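Local coordinates for protein endo-beta-mannanase (Rhizomucor miehei, PDB 4QP0) that probably hydrolyses internal beta-1,4-mannosidic linkages in mannans, galactomannans and glucomannans, at residues Val52-Leu56 / Trp170-Asn174. Residues are numbered along the deposited sequence; the frame is centred on the assembly and turned at random.
Sequences VRTWL and WEIAN
Strands two places apart in a parallel barrel share no backbone hydrogen bonds; side chains join them, here by a polar contact inside the barrel and an apolar one on its outer face, against helix 136-151. Segment 52-56 runs extended as far as W55, while 170-174 is extended through E171, turns at I172 (phi/psi -57/-59) and extends again. CA 53 to 56 and CA 170 to 174 run 90° apart. CA atoms stay distant, 8.8 Å for W55 and N174 and 9.4 Å for L56 and E171. R53 spans the gap with an outstretched ttt side chain. Its NE donates to E171 OE1 at 2.7 Å, forming a salt bridge, and its NH2 donates to N174 OD1 at 2.8 Å; a weak hydrogen bond links R53 NH2 to E171 OE1 at 3.3 Å. Both acceptors lie near the guanidinium plane. E292 and E293 also form salt bridges with R53, the latter at NH1. W55 (chi1 m) points its CA-to-CB bond sideways, yet brings ring atom CH2 to 3.2 Å from N174 CG. L56, just past the strand, sets CD1 3.7 Å from CZ3 of W170, at that ring's edge, while W170 NE1 hydrogen-bonds to D210. Strand 102-106 lies between the two strands. All this is consistent with the family 5 (beta/alpha)8 active site, where a conserved strand-two arginine orients the probable nucleophile, E293, beside the Asn-Glu motif ending strand four.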
loop_
_atom_site.group_PDB
_atom_site.type_symbol
_atom_site.label_atom_id
_atom_site.label_comp_id
_atom_site.label_asym_id
_atom_site.label_seq_id
_atom_site.Cartn_x
_atom_site.Cartn_y
_atom_site.Cartn_z
ATOM N N VAL A 52 9.671 0.704 -3.032
ATOM C CA VAL A 52 8.829 1.797 -2.557
ATOM C C VAL A 52 7.324 1.562 -2.860
ATOM O O VAL A 52 6.943 1.110 -3.949
ATOM C CB VAL A 52 9.362 3.175 -3.042
ATOM C CG1 VAL A 52 9.314 3.300 -4.558
ATOM C CG2 VAL A 52 8.637 4.331 -2.366
ATOM N N ARG A 53 6.492 1.842 -1.860
ATOM C CA ARG A 53 5.054 1.764 -1.983
ATOM C C ARG A 53 4.533 3.166 -2.247
ATOM O O ARG A 53 4.994 4.125 -1.630
ATOM C CB ARG A 53 4.467 1.233 -0.688
ATOM C CG ARG A 53 2.973 0.993 -0.727
ATOM C CD ARG A 53 2.533 0.261 0.522
ATOM N NE ARG A 53 1.084 0.250 0.651
ATOM C CZ ARG A 53 0.374 1.188 1.266
ATOM N NH1 ARG A 53 0.979 2.232 1.827
ATOM N NH2 ARG A 53 -0.947 1.081 1.322
ATOM N N THR A 54 3.586 3.285 -3.172
ATOM C CA THR A 54 3.083 4.594 -3.595
ATOM C C THR A 54 1.706 4.511 -4.260
ATOM O O THR A 54 1.266 3.439 -4.664
ATOM C CB THR A 54 4.096 5.330 -4.512
ATOM O OG1 THR A 54 3.609 6.640 -4.835
ATOM C CG2 THR A 54 4.358 4.554 -5.796
ATOM N N TRP A 55 1.058 5.667 -4.372
ATOM C CA TRP A 55 -0.304 5.823 -4.892
ATOM C C TRP A 55 -0.384 5.696 -6.391
ATOM O O TRP A 55 0.388 6.346 -7.106
ATOM C CB TRP A 55 -0.820 7.210 -4.506
ATOM C CG TRP A 55 -1.266 7.398 -3.067
ATOM C CD1 TRP A 55 -1.813 8.552 -2.502
ATOM C CD2 TRP A 55 -1.254 6.412 -1.968
ATOM N NE1 TRP A 55 -2.117 8.359 -1.180
ATOM C CE2 TRP A 55 -1.816 7.099 -0.796
ATOM C CE3 TRP A 55 -0.858 5.078 -1.844
ATOM C CZ2 TRP A 55 -1.944 6.469 0.440
ATOM C CZ3 TRP A 55 -0.992 4.454 -0.594
ATOM C CH2 TRP A 55 -1.523 5.136 0.521
ATOM N N LEU A 56 -1.318 4.872 -6.878
ATOM C CA LEU A 56 -1.657 4.816 -8.312
ATOM C C LEU A 56 -3.162 5.013 -8.506
ATOM O O LEU A 56 -3.811 4.311 -9.286
ATOM C CB LEU A 56 -1.202 3.509 -8.972
ATOM C CG LEU A 56 -0.640 3.607 -10.408
ATOM C CD1 LEU A 56 -0.448 2.235 -11.031
ATOM C CD2 LEU A 56 -1.492 4.468 -11.330
ATOM N N TRP A 170 0.464 -5.390 -7.162
ATOM C CA TRP A 170 -0.720 -4.531 -7.017
ATOM C C TRP A 170 -1.380 -4.615 -5.669
ATOM O O TRP A 170 -1.502 -5.694 -5.094
ATOM C CB TRP A 170 -1.754 -4.904 -8.069
ATOM C CG TRP A 170 -1.196 -4.885 -9.460
ATOM C CD1 TRP A 170 -0.943 -5.971 -10.284
ATOM C CD2 TRP A 170 -0.773 -3.705 -10.227
ATOM N NE1 TRP A 170 -0.414 -5.561 -11.486
ATOM C CE2 TRP A 170 -0.286 -4.210 -11.518
ATOM C CE3 TRP A 170 -0.759 -2.334 -9.989
ATOM C CZ2 TRP A 170 0.189 -3.360 -12.511
ATOM C CZ3 TRP A 170 -0.285 -1.484 -10.998
ATOM C CH2 TRP A 170 0.179 -1.985 -12.228
ATOM N N GLU A 171 -1.835 -3.475 -5.159
ATOM C CA GLU A 171 -2.676 -3.458 -3.976
ATOM C C GLU A 171 -4.037 -2.906 -4.343
ATOM O O GLU A 171 -4.136 -1.862 -4.998
ATOM C CB GLU A 171 -2.053 -2.611 -2.872
ATOM C CG GLU A 171 -0.658 -3.048 -2.476
ATOM C CD GLU A 171 -0.303 -2.631 -1.070
ATOM O OE1 GLU A 171 -0.525 -1.448 -0.711
ATOM O OE2 GLU A 171 0.188 -3.502 -0.323
ATOM N N ILE A 172 -5.078 -3.614 -3.911
ATOM C CA ILE A 172 -6.477 -3.267 -4.214
ATOM C C ILE A 172 -6.852 -1.848 -3.766
ATOM O O ILE A 172 -7.265 -1.020 -4.582
ATOM C CB ILE A 172 -7.460 -4.284 -3.582
ATOM C CG1 ILE A 172 -7.282 -5.670 -4.217
ATOM C CG2 ILE A 172 -8.900 -3.792 -3.714
ATOM C CD1 ILE A 172 -7.906 -6.806 -3.429
ATOM N N ALA A 173 -6.709 -1.584 -2.468
ATOM C CA ALA A 173 -7.047 -0.295 -1.891
ATOM C C ALA A 173 -6.252 -0.032 -0.622
ATOM O O ALA A 173 -5.825 -0.960 0.062
ATOM C CB ALA A 173 -8.535 -0.225 -1.595
ATOM N N ASN A 174 -6.066 1.244 -0.312
ATOM C CA ASN A 174 -5.379 1.646 0.901
ATOM C C ASN A 174 -6.316 1.623 2.107
ATOM O O ASN A 174 -7.359 2.279 2.113
ATOM C CB ASN A 174 -4.759 3.028 0.729
ATOM C CG ASN A 174 -3.914 3.427 1.904
ATOM O OD1 ASN A 174 -3.043 2.668 2.341
ATOM N ND2 ASN A 174 -4.157 4.624 2.432
#